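Local atomic coordinates of DUF4973 domain-containing protein (Bacteroides thetaiotaomicron, PDB entry 4QNI), a protein that is of uncharacterised function but probably serves as an auxiliary nutrient-binding protein, built of two domains, in the gut bacterium Bacteroides thetaiotaomicron. Residues F127-M132 and R164-F168; D170-S176 and L314-R318; I257-N262 and D293-N297. One frame throughout, in Å; residues are numbered along the deposited sequence.

Contact 1. Residues F127-M132 and R164-F168. With EDO (1,2-ethanediol), chain I.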
loop_
_atom_site.group_PDB
_atom_site.type_symbol
_atom_site.label_atom_id
_atom_site.label_comp_id
_atom_site.label_asym_id
_atom_site.label_seq_id
_atom_site.Cartn_x
_atom_site.Cartn_y
_atom_site.Cartn_z
ATOM N N PHE A 127 -17.965 -34.788 -5.269
ATOM C CA PHE A 127 -18.574 -33.661 -5.952
ATOM C C PHE A 127 -19.797 -34.067 -6.769
ATOM O O PHE A 127 -20.429 -33.214 -7.385
ATOM C CB PHE A 127 -17.547 -32.973 -6.838
ATOM C CG PHE A 127 -16.315 -32.361 -6.185
ATOM C CD1 PHE A 127 -16.441 -31.420 -5.162
ATOM C CD2 PHE A 127 -15.035 -32.631 -6.679
ATOM C CE1 PHE A 127 -15.309 -30.816 -4.601
ATOM C CE2 PHE A 127 -13.905 -32.012 -6.126
ATOM C CZ PHE A 127 -14.050 -31.094 -5.107
ATOM N N ARG A 128 -20.150 -35.347 -6.769
ATOM C CA ARG A 128 -21.323 -35.819 -7.505
ATOM C C ARG A 128 -22.584 -35.028 -7.138
ATOM O O ARG A 128 -22.941 -34.905 -5.964
ATOM C CB ARG A 128 -21.537 -37.307 -7.257
ATOM C CG ARG A 128 -20.510 -38.130 -8.016
ATOM C CD ARG A 128 -20.666 -39.596 -7.751
ATOM N NE ARG A 128 -20.562 -39.918 -6.331
ATOM C CZ ARG A 128 -20.920 -41.079 -5.795
ATOM N NH1 ARG A 128 -21.426 -42.042 -6.557
ATOM N NH2 ARG A 128 -20.764 -41.291 -4.499
ATOM N N ASN A 129 -23.195 -34.441 -8.162
ATOM C CA ASN A 129 -24.420 -33.638 -8.150
ATOM C C ASN A 129 -24.294 -32.337 -7.387
ATOM O O ASN A 129 -25.323 -31.746 -7.046
ATOM C CB ASN A 129 -25.626 -34.425 -7.641
ATOM C CG ASN A 129 -25.984 -35.532 -8.574
ATOM O OD1 ASN A 129 -26.135 -35.340 -9.778
ATOM N ND2 ASN A 129 -26.027 -36.718 -8.049
ATOM N N ILE A 130 -23.051 -31.847 -7.156
ATOM C CA ILE A 130 -22.882 -30.576 -6.464
ATOM C C ILE A 130 -23.520 -29.454 -7.334
ATOM O O ILE A 130 -23.466 -29.506 -8.574
ATOM C CB ILE A 130 -21.398 -30.295 -6.095
ATOM C CG1 ILE A 130 -21.306 -29.276 -4.934
ATOM C CG2 ILE A 130 -20.516 -29.890 -7.335
ATOM C CD1 ILE A 130 -19.915 -29.098 -4.331
ATOM N N ASP A 131 -24.222 -28.532 -6.680
ATOM C CA ASP A 131 -24.795 -27.367 -7.322
ATOM C C ASP A 131 -23.843 -26.229 -7.006
ATOM O O ASP A 131 -23.788 -25.757 -5.867
ATOM C CB ASP A 131 -26.232 -27.092 -6.818
ATOM C CG ASP A 131 -26.958 -26.002 -7.608
ATOM O OD1 ASP A 131 -26.275 -25.176 -8.262
ATOM O OD2 ASP A 131 -28.201 -25.999 -7.611
HETATM N N MSE A 132 -23.040 -25.836 -7.990
HETATM C CA MSE A 132 -22.020 -24.805 -7.814
HETATM C C MSE A 132 -22.618 -23.383 -7.702
HETATM O O MSE A 132 -21.870 -22.429 -7.438
HETATM C CB MSE A 132 -20.949 -24.903 -8.909
HETATM C CG MSE A 132 -20.045 -26.139 -8.745
HETATM SE SE MSE A 132 -18.965 -26.050 -7.099
HETATM C CE MSE A 132 -17.775 -24.628 -7.600
ATOM N N ARG A 164 -12.640 -21.714 -0.701
ATOM C CA ARG A 164 -13.611 -21.729 -1.777
ATOM C C ARG A 164 -13.176 -22.848 -2.691
ATOM O O ARG A 164 -12.095 -22.761 -3.311
ATOM C CB ARG A 164 -13.701 -20.383 -2.522
ATOM C CG ARG A 164 -14.628 -20.440 -3.740
ATOM C CD ARG A 164 -16.083 -20.245 -3.357
ATOM N NE ARG A 164 -16.994 -20.396 -4.494
ATOM C CZ ARG A 164 -17.422 -19.405 -5.275
ATOM N NH1 ARG A 164 -16.962 -18.174 -5.112
ATOM N NH2 ARG A 164 -18.283 -19.648 -6.249
ATOM N N ILE A 165 -13.941 -23.946 -2.666
ATOM C CA ILE A 165 -13.572 -25.110 -3.457
ATOM C C ILE A 165 -14.133 -25.019 -4.833
ATOM O O ILE A 165 -15.363 -24.923 -5.014
ATOM C CB ILE A 165 -14.024 -26.441 -2.789
ATOM C CG1 ILE A 165 -13.511 -26.566 -1.320
ATOM C CG2 ILE A 165 -13.660 -27.649 -3.665
ATOM C CD1 ILE A 165 -12.055 -26.537 -1.136
ATOM N N PHE A 166 -13.242 -25.100 -5.806
ATOM C CA PHE A 166 -13.667 -25.207 -7.196
ATOM C C PHE A 166 -13.281 -26.568 -7.777
ATOM O O PHE A 166 -12.107 -26.764 -8.101
ATOM C CB PHE A 166 -13.080 -24.102 -8.099
ATOM C CG PHE A 166 -13.620 -22.724 -7.855
ATOM C CD1 PHE A 166 -14.935 -22.405 -8.188
ATOM C CD2 PHE A 166 -12.827 -21.745 -7.277
ATOM C CE1 PHE A 166 -15.438 -21.122 -7.949
ATOM C CE2 PHE A 166 -13.331 -20.464 -7.052
ATOM C CZ PHE A 166 -14.633 -20.167 -7.380
ATOM N N PRO A 167 -14.228 -27.503 -7.971
ATOM C CA PRO A 167 -13.908 -28.673 -8.806
ATOM C C PRO A 167 -13.562 -28.201 -10.223
ATOM O O PRO A 167 -14.080 -27.174 -10.681
ATOM C CB PRO A 167 -15.221 -29.470 -8.847
ATOM C CG PRO A 167 -16.111 -28.827 -7.880
ATOM C CD PRO A 167 -15.672 -27.430 -7.698
ATOM N N PHE A 168 -12.705 -28.908 -10.919
ATOM C CA PHE A 168 -12.469 -28.524 -12.301
ATOM C C PHE A 168 -12.482 -29.741 -13.182
ATOM O O PHE A 168 -12.016 -30.798 -12.765
ATOM C CB PHE A 168 -11.176 -27.713 -12.495
ATOM C CG PHE A 168 -9.873 -28.409 -12.192
ATOM C CD1 PHE A 168 -9.195 -29.123 -13.183
ATOM C CD2 PHE A 168 -9.281 -28.297 -10.933
ATOM C CE1 PHE A 168 -7.975 -29.753 -12.901
ATOM C CE2 PHE A 168 -8.045 -28.903 -10.664
ATOM C CZ PHE A 168 -7.397 -29.609 -11.653
HETATM C C1 EDO I . -12.050 -35.054 -14.619
HETATM O O1 EDO I . -12.905 -34.657 -15.681
HETATM C C2 EDO I . -11.650 -33.870 -13.696
HETATM O O2 EDO I . -10.533 -33.137 -14.215
HETATM O O HOH W 1 -19.327 -22.241 -6.114
#
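Phe127 packs against Pro167 where a type II beta turn, Phe127 to Ile130, meets the end of strand 160-168. The pyrrolidine lies over one face of the phenyl ring. Pro167 CG is 3.8 Å from the centroid of the Phe127 ring and 10° off its normal, a CH-pi contact. Farther out on the same ring, Phe127 CE1 meets Ile165 CG2 at 3.7 Å, and these two side chains cross at about a right angle. Phe125 also stacks on Phe127. The turn is closed by Ile130 N bonding to Phe127 O at 3.0 Å. Ile130 is buried against Met96 and Trp136. Met132, a selenomethionine, ends the segment. Its chain bends twice (chi2 -65°, chi3 -70°) and brings SE and the methyl up to Pro167 CD. There Met132 CE lies 3.5 Å from Pro167 CD and 3.7 Å from Phe166 CD1. The polar link is indirect. One water lies 2.9 Å from Met132 O and accepts from Arg164 NH2 at 2.8 Å; the same NH2 forms a salt bridge with Glu225.

Contact 2. Residues D170-S176 and L314-R318. With EDO (1,2-ethanediol), chain J; EDO (1,2-ethanediol), chain F.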
loop_
_atom_site.group_PDB
_atom_site.type_symbol
_atom_site.label_atom_id
_atom_site.label_comp_id
_atom_site.label_asym_id
_atom_site.label_seq_id
_atom_site.Cartn_x
_atom_site.Cartn_y
_atom_site.Cartn_z
ATOM N N ASP A 170 -12.097 -30.581 -17.769
ATOM C CA ASP A 170 -11.297 -30.030 -18.879
ATOM C C ASP A 170 -11.852 -28.719 -19.437
ATOM O O ASP A 170 -11.198 -28.091 -20.238
ATOM C CB ASP A 170 -11.200 -31.064 -20.043
ATOM C CG ASP A 170 -10.472 -32.360 -19.713
ATOM O OD1 ASP A 170 -9.657 -32.361 -18.772
ATOM O OD2 ASP A 170 -10.686 -33.357 -20.426
ATOM N N TYR A 171 -13.031 -28.301 -19.026
ATOM C CA TYR A 171 -13.748 -27.200 -19.659
ATOM C C TYR A 171 -14.173 -26.097 -18.734
ATOM O O TYR A 171 -14.940 -25.223 -19.156
ATOM C CB TYR A 171 -15.037 -27.792 -20.303
ATOM C CG TYR A 171 -14.828 -29.123 -20.991
ATOM C CD1 TYR A 171 -14.198 -29.199 -22.236
ATOM C CD2 TYR A 171 -15.198 -30.315 -20.372
ATOM C CE1 TYR A 171 -13.935 -30.438 -22.842
ATOM C CE2 TYR A 171 -14.978 -31.552 -20.985
ATOM C CZ TYR A 171 -14.341 -31.610 -22.215
ATOM O OH TYR A 171 -14.105 -32.837 -22.784
ATOM N N SER A 172 -13.730 -26.137 -17.480
ATOM C CA SER A 172 -14.187 -25.165 -16.507
ATOM C C SER A 172 -13.107 -24.173 -16.107
ATOM O O SER A 172 -11.916 -24.434 -16.200
ATOM C CB SER A 172 -14.721 -25.882 -15.266
ATOM O OG SER A 172 -13.677 -26.620 -14.658
ATOM N N GLY A 173 -13.569 -23.064 -15.576
ATOM C CA GLY A 173 -12.751 -21.972 -15.112
ATOM C C GLY A 173 -13.385 -20.675 -15.545
ATOM O O GLY A 173 -14.562 -20.645 -15.941
ATOM N N ASP A 174 -12.578 -19.605 -15.512
ATOM C CA ASP A 174 -13.010 -18.269 -15.876
ATOM C C ASP A 174 -12.669 -18.017 -17.330
ATOM O O ASP A 174 -11.514 -17.773 -17.720
ATOM C CB ASP A 174 -12.431 -17.196 -14.916
ATOM C CG ASP A 174 -12.919 -17.327 -13.465
ATOM O OD1 ASP A 174 -13.829 -18.142 -13.209
ATOM O OD2 ASP A 174 -12.379 -16.631 -12.594
ATOM N N TYR A 175 -13.704 -18.118 -18.140
ATOM C CA TYR A 175 -13.616 -17.866 -19.572
ATOM C C TYR A 175 -13.496 -16.393 -19.826
ATOM O O TYR A 175 -13.990 -15.592 -19.037
ATOM C CB TYR A 175 -14.901 -18.367 -20.256
ATOM C CG TYR A 175 -14.936 -19.844 -20.542
ATOM C CD1 TYR A 175 -15.287 -20.761 -19.548
ATOM C CD2 TYR A 175 -14.759 -20.322 -21.836
ATOM C CE1 TYR A 175 -15.371 -22.129 -19.824
ATOM C CE2 TYR A 175 -14.889 -21.673 -22.132
ATOM C CZ TYR A 175 -15.151 -22.578 -21.118
ATOM O OH TYR A 175 -15.162 -23.916 -21.429
ATOM N N SER A 176 -12.902 -16.019 -20.937
ATOM C CA SER A 176 -12.922 -14.627 -21.361
ATOM C C SER A 176 -14.296 -14.406 -21.959
ATOM O O SER A 176 -14.768 -15.278 -22.685
ATOM C CB SER A 176 -11.835 -14.369 -22.397
ATOM O OG SER A 176 -12.062 -13.134 -23.059
ATOM N N LEU A 314 -16.724 -18.143 -26.663
ATOM C CA LEU A 314 -16.169 -18.275 -25.320
ATOM C C LEU A 314 -14.771 -18.844 -25.457
ATOM O O LEU A 314 -14.581 -19.779 -26.232
ATOM C CB LEU A 314 -17.021 -19.217 -24.471
ATOM C CG LEU A 314 -18.331 -18.697 -23.940
ATOM C CD1 LEU A 314 -19.187 -19.861 -23.447
ATOM C CD2 LEU A 314 -18.093 -17.695 -22.811
ATOM N N THR A 315 -13.797 -18.294 -24.744
ATOM C CA THR A 315 -12.421 -18.785 -24.777
ATOM C C THR A 315 -11.901 -18.886 -23.364
ATOM O O THR A 315 -11.875 -17.893 -22.627
ATOM C CB THR A 315 -11.479 -17.906 -25.644
ATOM O OG1 THR A 315 -12.055 -17.696 -26.933
ATOM C CG2 THR A 315 -10.060 -18.513 -25.795
ATOM N N LEU A 316 -11.487 -20.092 -23.000
ATOM C CA LEU A 316 -10.859 -20.404 -21.744
ATOM C C LEU A 316 -9.398 -20.707 -21.990
ATOM O O LEU A 316 -9.097 -21.540 -22.829
ATOM C CB LEU A 316 -11.537 -21.617 -21.099
ATOM C CG LEU A 316 -10.901 -22.130 -19.785
ATOM C CD1 LEU A 316 -11.133 -21.153 -18.653
ATOM C CD2 LEU A 316 -11.391 -23.571 -19.457
ATOM N N SER A 317 -8.503 -20.065 -21.249
ATOM C CA SER A 317 -7.063 -20.349 -21.294
ATOM C C SER A 317 -6.625 -20.956 -19.943
ATOM O O SER A 317 -7.099 -20.561 -18.887
ATOM C CB SER A 317 -6.252 -19.099 -21.624
ATOM O OG SER A 317 -6.491 -18.066 -20.687
ATOM N N ARG A 318 -5.765 -21.931 -19.999
ATOM C CA ARG A 318 -5.262 -22.619 -18.828
ATOM C C ARG A 318 -3.774 -22.792 -19.015
ATOM O O ARG A 318 -3.341 -23.311 -20.045
ATOM C CB ARG A 318 -5.991 -23.963 -18.657
ATOM C CG ARG A 318 -5.716 -24.624 -17.347
ATOM C CD ARG A 318 -6.450 -25.933 -17.188
ATOM N NE ARG A 318 -7.865 -25.764 -16.851
ATOM C CZ ARG A 318 -8.687 -26.787 -16.628
ATOM N NH1 ARG A 318 -8.232 -28.037 -16.673
ATOM N NH2 ARG A 318 -9.972 -26.570 -16.369
HETATM C C1 EDO J . -9.683 -20.272 -14.077
HETATM O O1 EDO J . -8.971 -19.469 -13.130
HETATM C C2 EDO J . -9.194 -20.055 -15.555
HETATM O O2 EDO J . -8.073 -20.899 -15.963
HETATM C C1 EDO F . -7.910 -28.763 -20.947
HETATM O O1 EDO F . -8.233 -27.389 -21.103
HETATM C C2 EDO F . -6.738 -28.915 -19.937
HETATM O O2 EDO F . -6.388 -30.291 -19.782
HETATM O O HOH W 2 -8.952 -30.958 -16.572
HETATM O O HOH W 3 -9.625 -17.770 -19.501
#
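Tyr175 and Leu316 form the tight part of this contact. Leu316 CB sits over one face of the tyrosine ring, 3.6 Å from the Tyr175 centroid, in a CH-pi contact. Leu314 CB meets the ring obliquely. The Tyr175 hydroxyl donates to Tyr171 O at 2.6 Å, which helps hold the ring against Leu316 and ties it to the preceding loop. With an alanine here, Leu316 CB would probably face a gap and the Tyr171 carbonyl would lose this donor. Leu316 has CG anti to its backbone N (chi1 176°). Its branches reach the curving chain opposite: Leu316 CD2 lies 3.4 Å from Ser172 O, and CD1 touches Asp174 O. A side chain on Gly173 would press on CD1, and the backbone angles there leave no room for one.

The rim is looser and wetter. Arg318 NH2 bonds to Ser172 O at 2.9 Å, using an in-plane lone pair, with the oxygen in the guanidinium plane. The same NH2 also bonds to Asn169 O. Asp170 OD1 stays 5.0 Å from Arg318 NH1, and a water bridges them. Beyond them, an ethanediol bonds to Asp170 O. Nearer the middle, the Asp174 carboxylate pairs with Arg207. A second water spans the strands, 2.6 Å from Asp174 O and 3.1 Å from Ser317 N.

Direct backbone pairing is limited to Ser176 N to Thr315 O, 2.7 Å. The short strands run at 129°, so this single antiparallel bridge soon gives way. Strand 173-176 is at one edge of a ten-strand sheet. Its return to strand 306-321 is consistent with a sheet that curls towards closure as a beta barrel.

Contact 3. Residues I257-N262 and D293-N297. With EDO (1,2-ethanediol), chain E.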
loop_
_atom_site.group_PDB
_atom_site.type_symbol
_atom_site.label_atom_id
_atom_site.label_comp_id
_atom_site.label_asym_id
_atom_site.label_seq_id
_atom_site.Cartn_x
_atom_site.Cartn_y
_atom_site.Cartn_z
ATOM N N ILE A 257 -37.710 -18.510 -17.823
ATOM C CA ILE A 257 -36.889 -17.379 -18.246
ATOM C C ILE A 257 -36.953 -17.165 -19.773
ATOM O O ILE A 257 -36.152 -16.412 -20.340
ATOM C CB ILE A 257 -35.440 -17.544 -17.700
ATOM C CG1 ILE A 257 -34.674 -18.718 -18.341
ATOM C CG2 ILE A 257 -35.441 -17.648 -16.154
ATOM C CD1 ILE A 257 -33.067 -18.574 -18.177
ATOM N N GLY A 258 -37.942 -17.791 -20.406
ATOM C CA GLY A 258 -38.180 -17.694 -21.845
ATOM C C GLY A 258 -36.957 -17.991 -22.688
ATOM O O GLY A 258 -36.672 -17.274 -23.649
ATOM N N PHE A 259 -36.185 -19.007 -22.266
ATOM C CA PHE A 259 -34.949 -19.448 -22.908
ATOM C C PHE A 259 -35.266 -19.979 -24.286
ATOM O O PHE A 259 -36.271 -20.671 -24.471
ATOM C CB PHE A 259 -34.218 -20.502 -22.047
ATOM C CG PHE A 259 -32.934 -21.034 -22.640
ATOM C CD1 PHE A 259 -31.743 -20.327 -22.508
ATOM C CD2 PHE A 259 -32.917 -22.239 -23.334
ATOM C CE1 PHE A 259 -30.558 -20.817 -23.061
ATOM C CE2 PHE A 259 -31.722 -22.735 -23.874
ATOM C CZ PHE A 259 -30.554 -22.022 -23.731
ATOM N N GLU A 260 -34.448 -19.579 -25.264
ATOM C CA GLU A 260 -34.602 -19.955 -26.662
ATOM C C GLU A 260 -33.250 -20.042 -27.330
ATOM O O GLU A 260 -32.473 -19.097 -27.299
ATOM C CB GLU A 260 -35.485 -18.935 -27.409
ATOM C CG GLU A 260 -36.972 -19.237 -27.363
ATOM C CD GLU A 260 -37.511 -20.149 -28.451
ATOM O OE1 GLU A 260 -37.332 -19.825 -29.648
ATOM O OE2 GLU A 260 -38.173 -21.155 -28.104
ATOM N N LEU A 261 -32.957 -21.181 -27.909
ATOM C CA LEU A 261 -31.731 -21.330 -28.671
ATOM C C LEU A 261 -31.967 -20.943 -30.098
ATOM O O LEU A 261 -33.038 -21.218 -30.642
ATOM C CB LEU A 261 -31.227 -22.770 -28.653
ATOM C CG LEU A 261 -30.530 -23.222 -27.410
ATOM C CD1 LEU A 261 -30.391 -24.720 -27.446
ATOM C CD2 LEU A 261 -29.161 -22.530 -27.253
ATOM N N ASN A 262 -30.957 -20.359 -30.727
ATOM C CA ASN A 262 -31.008 -20.101 -32.142
ATOM C C ASN A 262 -30.727 -21.448 -32.804
ATOM O O ASN A 262 -29.708 -22.074 -32.513
ATOM C CB ASN A 262 -30.023 -19.022 -32.528
ATOM C CG ASN A 262 -30.079 -18.657 -33.988
ATOM O OD1 ASN A 262 -29.558 -19.379 -34.842
ATOM N ND2 ASN A 262 -30.714 -17.526 -34.298
ATOM N N ASP A 293 -25.348 -19.029 -29.232
ATOM C CA ASP A 293 -26.410 -18.160 -29.695
ATOM C C ASP A 293 -27.717 -18.521 -28.981
ATOM O O ASP A 293 -28.345 -19.535 -29.301
ATOM C CB ASP A 293 -26.554 -18.279 -31.248
ATOM C CG ASP A 293 -27.374 -17.179 -31.890
ATOM O OD1 ASP A 293 -28.166 -16.528 -31.173
ATOM O OD2 ASP A 293 -27.301 -17.033 -33.112
ATOM N N TYR A 294 -28.107 -17.708 -28.008
ATOM C CA TYR A 294 -29.353 -17.939 -27.284
ATOM C C TYR A 294 -29.978 -16.623 -26.788
ATOM O O TYR A 294 -29.342 -15.551 -26.743
ATOM C CB TYR A 294 -29.183 -18.953 -26.124
ATOM C CG TYR A 294 -28.329 -18.475 -24.973
ATOM C CD1 TYR A 294 -28.882 -17.740 -23.925
ATOM C CD2 TYR A 294 -26.993 -18.840 -24.876
ATOM C CE1 TYR A 294 -28.104 -17.313 -22.847
ATOM C CE2 TYR A 294 -26.197 -18.401 -23.816
ATOM C CZ TYR A 294 -26.764 -17.658 -22.790
ATOM O OH TYR A 294 -26.000 -17.250 -21.731
ATOM N N TYR A 295 -31.250 -16.749 -26.414
ATOM C CA TYR A 295 -32.100 -15.701 -25.882
ATOM C C TYR A 295 -32.669 -16.089 -24.515
ATOM O O TYR A 295 -33.021 -17.251 -24.317
ATOM C CB TYR A 295 -33.271 -15.471 -26.825
ATOM C CG TYR A 295 -32.917 -14.941 -28.187
ATOM C CD1 TYR A 295 -32.614 -15.809 -29.235
ATOM C CD2 TYR A 295 -33.023 -13.584 -28.474
ATOM C CE1 TYR A 295 -32.347 -15.328 -30.519
ATOM C CE2 TYR A 295 -32.794 -13.098 -29.758
ATOM C CZ TYR A 295 -32.438 -13.972 -30.775
ATOM O OH TYR A 295 -32.204 -13.499 -32.039
ATOM N N PHE A 296 -32.853 -15.113 -23.613
ATOM C CA PHE A 296 -33.501 -15.357 -22.320
ATOM C C PHE A 296 -34.065 -14.056 -21.773
ATOM O O PHE A 296 -33.613 -12.978 -22.163
ATOM C CB PHE A 296 -32.535 -16.013 -21.297
ATOM C CG PHE A 296 -31.577 -15.060 -20.630
ATOM C CD1 PHE A 296 -30.416 -14.651 -21.274
ATOM C CD2 PHE A 296 -31.838 -14.566 -19.352
ATOM C CE1 PHE A 296 -29.532 -13.767 -20.657
ATOM C CE2 PHE A 296 -30.956 -13.675 -18.737
ATOM C CZ PHE A 296 -29.801 -13.294 -19.389
ATOM N N ASN A 297 -34.995 -14.164 -20.814
ATOM C CA ASN A 297 -35.600 -13.018 -20.147
ATOM C C ASN A 297 -35.024 -12.829 -18.758
ATOM O O ASN A 297 -35.078 -13.746 -17.931
ATOM C CB ASN A 297 -37.125 -13.184 -20.032
ATOM C CG ASN A 297 -37.873 -13.274 -21.339
ATOM O OD1 ASN A 297 -37.570 -12.578 -22.309
ATOM N ND2 ASN A 297 -38.918 -14.086 -21.366
HETATM C C1 EDO E . -22.265 -17.689 -21.425
HETATM O O1 EDO E . -23.592 -18.113 -21.665
HETATM C C2 EDO E . -22.014 -16.350 -22.094
HETATM O O2 EDO E . -22.730 -15.331 -21.423
#
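Glu260 and Tyr295 form a hydrogen-bonded antiparallel pair where the two strands of a beta hairpin, 260-275 and 282-298, run side by side. Backbone bonds carry the register. Glu260 N donates to Tyr295 O at 2.9 Å, and Tyr295 N returns to Glu260 O at 2.8 Å. Asn262 N reaches Asp293 O at 3.1 Å, coming from above the carbonyl plane. Before the strand begins, Asn297 N bonds to Ile257 O at 2.6 Å. Gly258 makes the bend there with positive phi, and a CB on it would clash with Asn297 ND2. Asn297 OD1 and Gly258 O both bond to Arg307 NH1.

Apolar packing lies beside these bonds. With chi1 at 179°, Phe259 CG points opposite its own nitrogen, and the ring comes back to Tyr294. Phe259 CE1 comes 3.6 Å from Tyr294 CD1, with the ring planes 39° apart. Leu261 CD2 rests on Tyr294 CB at 3.8 Å.

The polar side chains meet differently. The Asn262 amide and Asp293 carboxylate stack with planes 12° apart, Asn262 CG being 3.3 Å from Asp293 OD2. Their bonds go elsewhere: Asn262 OD1 to Asp264 N, and Asp293 OD1 to His309. Tyr294 OH shares a hydrogen bond with an ethanediol and also meets Gly221 N.

Tyr295 projects on the face away from Tyr294 and stacks on His309. The chemistry implies a division of labour. Main-chain bonds hold the strands in step. Phe259 and Tyr294 pack with Ile235, and Leu261 lies at the exposed margin. The Glu260 and Tyr295 side is more polar, with Arg307 beside both.

In the fold
The contacts run from what is probably the junction of the two domains to the far part of the second. Contact 1 comes first along the chain and joins a loop to strand 160-168 of the six-strand mixed sheet. That strand leads into strand 173-176 of contact 2. The centres of contacts 1 and 2 are about 16 Å apart, and Phe168 touches Arg318. Contact 3 lies between the segments of contact 2 in sequence. Their centres are about 22 Å apart, but strands 282-298 and 306-321 are neighbours in the ten-strand sheet. Contacts 1 and 3 are about 26 Å apart, centre to centre. Contact 2 brings the edge strand 173-176 against strand 306-321, beside contact 1.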